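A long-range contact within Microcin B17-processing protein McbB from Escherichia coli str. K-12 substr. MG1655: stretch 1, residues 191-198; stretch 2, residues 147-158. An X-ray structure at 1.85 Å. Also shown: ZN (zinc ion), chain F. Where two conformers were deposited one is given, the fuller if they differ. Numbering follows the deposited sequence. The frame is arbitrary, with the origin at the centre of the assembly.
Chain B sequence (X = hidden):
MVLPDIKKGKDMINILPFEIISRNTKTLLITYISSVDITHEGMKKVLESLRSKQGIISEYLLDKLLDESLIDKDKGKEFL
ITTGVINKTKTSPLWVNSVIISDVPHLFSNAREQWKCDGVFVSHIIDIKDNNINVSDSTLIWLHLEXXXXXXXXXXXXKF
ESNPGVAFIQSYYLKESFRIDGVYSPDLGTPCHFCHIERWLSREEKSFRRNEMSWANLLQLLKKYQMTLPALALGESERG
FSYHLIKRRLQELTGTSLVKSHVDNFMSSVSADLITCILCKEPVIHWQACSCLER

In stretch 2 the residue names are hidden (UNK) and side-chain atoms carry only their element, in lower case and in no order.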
# COMPACT_ATOMS: atom_id res chain seq x y z
N PRO B 191 -8.78 -11.72 -12.15
CA PRO B 191 -7.82 -12.68 -11.60
C PRO B 191 -8.45 -13.88 -10.95
O PRO B 191 -9.45 -13.76 -10.27
CB PRO B 191 -7.05 -11.86 -10.54
CG PRO B 191 -7.21 -10.44 -10.97
CD PRO B 191 -8.61 -10.39 -11.53
N CYS B 192 -7.78 -15.01 -11.12
CA CYS B 192 -8.22 -16.28 -10.63
C CYS B 192 -7.79 -16.52 -9.19
O CYS B 192 -7.16 -15.68 -8.57
CB CYS B 192 -7.68 -17.35 -11.58
SG CYS B 192 -5.98 -17.86 -11.25
N HIS B 193 -8.18 -17.66 -8.64
CA HIS B 193 -7.77 -18.06 -7.30
C HIS B 193 -6.26 -18.01 -7.04
O HIS B 193 -5.82 -17.57 -5.98
CB HIS B 193 -8.18 -19.48 -7.04
CG HIS B 193 -7.60 -20.05 -5.80
ND1 HIS B 193 -7.94 -19.60 -4.55
CD2 HIS B 193 -6.69 -21.04 -5.62
CE1 HIS B 193 -7.26 -20.29 -3.65
NE2 HIS B 193 -6.50 -21.17 -4.27
N PHE B 194 -5.48 -18.47 -8.00
CA PHE B 194 -4.02 -18.56 -7.83
C PHE B 194 -3.41 -17.15 -7.76
O PHE B 194 -2.49 -16.90 -6.98
CB PHE B 194 -3.41 -19.51 -8.86
CG PHE B 194 -3.88 -20.92 -8.69
CD1 PHE B 194 -3.45 -21.66 -7.59
CD2 PHE B 194 -4.83 -21.46 -9.53
CE1 PHE B 194 -3.95 -22.93 -7.35
CE2 PHE B 194 -5.31 -22.75 -9.33
CZ PHE B 194 -4.88 -23.48 -8.24
N CYS B 195 -4.00 -16.21 -8.50
CA CYS B 195 -3.65 -14.81 -8.36
C CYS B 195 -3.86 -14.30 -6.92
O CYS B 195 -3.03 -13.52 -6.42
CB CYS B 195 -4.41 -13.93 -9.36
SG CYS B 195 -3.94 -14.20 -11.08
N HIS B 196 -4.94 -14.75 -6.28
CA HIS B 196 -5.28 -14.36 -4.92
C HIS B 196 -4.37 -14.98 -3.88
O HIS B 196 -3.77 -14.26 -3.02
CB HIS B 196 -6.75 -14.67 -4.60
CG HIS B 196 -7.70 -13.71 -5.24
ND1 HIS B 196 -8.07 -13.80 -6.57
CD2 HIS B 196 -8.28 -12.58 -4.77
CE1 HIS B 196 -8.88 -12.80 -6.86
NE2 HIS B 196 -9.01 -12.04 -5.79
N ILE B 197 -4.23 -16.30 -3.95
CA ILE B 197 -3.52 -17.03 -2.91
C ILE B 197 -2.03 -16.64 -2.88
O ILE B 197 -1.44 -16.54 -1.81
CB ILE B 197 -3.73 -18.55 -3.05
CG1 ILE B 197 -3.46 -19.27 -1.73
CG2 ILE B 197 -2.87 -19.12 -4.16
CD1 ILE B 197 -4.18 -20.58 -1.64
N GLU B 198 -1.46 -16.34 -4.04
CA GLU B 198 -0.08 -15.82 -4.12
C GLU B 198 0.06 -14.41 -3.53
O GLU B 198 1.07 -14.11 -2.89
CB GLU B 198 0.42 -15.85 -5.57
CG GLU B 198 0.59 -17.29 -6.07
CD GLU B 198 1.66 -18.08 -5.33
OE1 GLU B 198 2.63 -17.44 -4.84
OE2 GLU B 198 1.55 -19.34 -5.26
N UNK B 147 -10.87 -28.07 3.94
CA UNK B 147 -9.59 -28.74 3.80
C UNK B 147 -9.03 -28.42 2.42
O UNK B 147 -9.32 -29.10 1.44
c UNK B 147 -9.76 -30.22 4.06
c UNK B 147 -10.37 -30.47 5.42
n UNK B 147 -11.46 -31.24 5.46
o UNK B 147 -9.89 -29.95 6.44
N UNK B 148 -8.23 -27.37 2.37
CA UNK B 148 -7.76 -26.81 1.11
C UNK B 148 -6.69 -27.71 0.47
O UNK B 148 -5.84 -28.25 1.14
c UNK B 148 -5.54 -23.76 -2.23
c UNK B 148 -6.62 -24.81 0.11
c UNK B 148 -5.27 -25.01 -0.23
c UNK B 148 -7.41 -24.07 -0.75
c UNK B 148 -4.73 -24.49 -1.38
c UNK B 148 -6.89 -23.55 -1.92
o UNK B 148 -5.00 -23.22 -3.36
c UNK B 148 -7.18 -25.42 1.34
N UNK B 149 -6.76 -27.87 -0.83
CA UNK B 149 -5.63 -28.36 -1.63
C UNK B 149 -5.79 -27.68 -2.98
O UNK B 149 -6.91 -27.66 -3.52
c UNK B 149 -5.62 -29.89 -1.79
c UNK B 149 -3.34 -31.13 -1.59
c UNK B 149 -2.57 -30.69 -3.60
c UNK B 149 -4.29 -30.41 -2.24
n UNK B 149 -2.28 -31.29 -2.46
n UNK B 149 -3.77 -30.15 -3.49
N UNK B 150 -4.69 -27.15 -3.52
CA UNK B 150 -4.69 -26.47 -4.81
C UNK B 150 -5.16 -27.32 -5.98
O UNK B 150 -5.76 -26.79 -6.90
c UNK B 150 -3.30 -25.89 -5.14
o UNK B 150 -2.31 -26.88 -5.17
N UNK B 151 -4.87 -28.63 -5.95
CA UNK B 151 -5.39 -29.58 -6.95
C UNK B 151 -6.91 -29.58 -7.10
O UNK B 151 -7.41 -29.83 -8.19
o UNK B 151 -3.02 -32.41 -6.76
c UNK B 151 -3.50 -31.30 -7.06
c UNK B 151 -4.93 -31.02 -6.64
o UNK B 151 -2.85 -30.45 -7.71
N UNK B 152 -7.64 -29.32 -6.02
CA UNK B 152 -9.11 -29.27 -6.09
C UNK B 152 -9.55 -28.08 -6.94
O UNK B 152 -10.40 -28.21 -7.80
c UNK B 152 -9.71 -30.32 -2.41
c UNK B 152 -9.73 -29.16 -4.70
c UNK B 152 -11.23 -28.94 -4.81
c UNK B 152 -9.40 -30.43 -3.88
N UNK B 153 -8.94 -26.93 -6.70
CA UNK B 153 -9.24 -25.74 -7.49
C UNK B 153 -8.88 -25.99 -8.95
O UNK B 153 -9.63 -25.62 -9.85
c UNK B 153 -8.52 -24.48 -6.95
c UNK B 153 -8.87 -23.25 -7.80
c UNK B 153 -8.92 -24.23 -5.51
N UNK B 154 -7.73 -26.62 -9.18
CA UNK B 154 -7.28 -26.89 -10.54
C UNK B 154 -8.24 -27.82 -11.30
O UNK B 154 -8.52 -27.58 -12.47
n UNK B 154 -2.52 -27.59 -13.51
c UNK B 154 -5.87 -27.47 -10.48
c UNK B 154 -5.22 -27.80 -11.80
c UNK B 154 -3.78 -28.23 -11.52
c UNK B 154 -3.08 -28.75 -12.75
N UNK B 155 -8.73 -28.85 -10.62
CA UNK B 155 -9.74 -29.75 -11.20
C UNK B 155 -11.03 -29.00 -11.62
O UNK B 155 -11.55 -29.22 -12.71
c UNK B 155 -10.09 -30.84 -10.19
c UNK B 155 -11.19 -31.81 -10.64
n UNK B 155 -14.95 -34.42 -9.30
c UNK B 155 -11.78 -32.54 -9.45
n UNK B 155 -12.99 -33.30 -9.78
n UNK B 155 -13.72 -33.51 -7.58
c UNK B 155 -13.88 -33.74 -8.89
N UNK B 156 -11.53 -28.14 -10.74
CA UNK B 156 -12.75 -27.38 -11.01
C UNK B 156 -12.56 -26.40 -12.19
O UNK B 156 -13.42 -26.28 -13.09
c UNK B 156 -14.46 -25.76 -10.04
c UNK B 156 -13.66 -27.65 -8.62
c UNK B 156 -13.27 -26.65 -9.72
c UNK B 156 -14.70 -28.69 -9.04
N UNK B 157 -11.42 -25.70 -12.20
CA UNK B 157 -11.10 -24.85 -13.34
C UNK B 157 -10.99 -25.65 -14.64
O UNK B 157 -11.51 -25.23 -15.67
c UNK B 157 -8.87 -20.99 -11.02
o UNK B 157 -10.09 -19.49 -9.64
c UNK B 157 -11.22 -21.33 -10.69
c UNK B 157 -10.06 -20.60 -10.44
c UNK B 157 -9.82 -24.05 -13.09
c UNK B 157 -8.81 -22.08 -11.87
c UNK B 157 -11.16 -22.45 -11.54
c UNK B 157 -9.94 -22.84 -12.15
N UNK B 158 -10.30 -26.79 -14.58
CA UNK B 158 -10.07 -27.63 -15.73
C UNK B 158 -11.39 -28.10 -16.34
O UNK B 158 -11.57 -28.06 -17.54
o UNK B 158 -8.96 -29.63 -16.42
c UNK B 158 -9.20 -28.81 -15.33
ZN ZN F . -4.52 -16.24 -12.07

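Position 147 has two side-chain carbons, the second carrying one oxygen and one nitrogen. This terminal amide touches nothing on stretch 1. It is Asn-147.

Position 148 has one carbon, then a six-carbon ring bearing an oxygen. That oxygen lies 2.7 Å from His-193 NE2, near the plane of the imidazole, and 3.3 Å from Ile-197 CD1. A phenol ring means Tyr-148. Its OH hydrogen-bonds His-193 NE2, and either could be the donor.

Position 149 has one carbon and a five-membered ring of three carbons and two nitrogens. It does not reach stretch 1. It is His-149, the N-cap of the helix that follows. His-149 ND1 accepts from the backbone N of position 151 at 3.1 Å.

Position 150 has one carbon and one oxygen. The carbon, CB, lies 3.8 Å from Phe-194 CE1. This is Ser-150. Its backbone O is 3.7 Å from Phe-194 CZ, at the ring edge.

Position 151 has two carbons, the second carrying two oxygens. Its CA-to-CB bond points away from stretch 1, and the carboxylate makes no contact there. It is Asp-151.

Position 152 has four carbons, forked at the first, with one arm two carbons long. Its end leads away from stretch 1. It is Ile-152.

Position 153 has one carbon carrying two more. One methyl sits over a face of the His-193 ring. It is Val-153. CG2 makes the CH-pi contact, 4.2 Å from the ring centroid, and CG1 is 3.9 Å from Phe-194 CE2.

Position 154 has four carbons in a row ending in nitrogen. The chain is extended until its last torsion, and its end leads away. It is Lys-154, whose backbone N is 4.3 Å from Phe-194 CZ.

Position 155 has three carbons, a nitrogen, then a carbon carrying two nitrogens. This guanidinium is Arg-155, with no contact here.

Position 156 has four carbons, forked at the first, with one arm two carbons long. It is buried but does not touch stretch 1. It is Ile-156.

Position 157 has one carbon and a six-carbon ring bearing an oxygen. The oxygen is 2.8 Å from His-193 N. It is Tyr-157, whose OH accepts that bond.

Position 158 has one carbon and one oxygen, exposed and out of reach. It is Ser-158.

The two helices run roughly antiparallel, at 156°, with axes 11.7 Å apart at closest approach. Two tyrosine hydroxyls bond His-193, one at its ring and one at its backbone. Phe-194 fits as a knob among Ser-150, Val-153, Lys-154 and Tyr-157. Cys-192 SG and Cys-195 SG each bind ZN at 2.3 Å.

Stretch 2 (147-158) NYHSDIVKRIYS
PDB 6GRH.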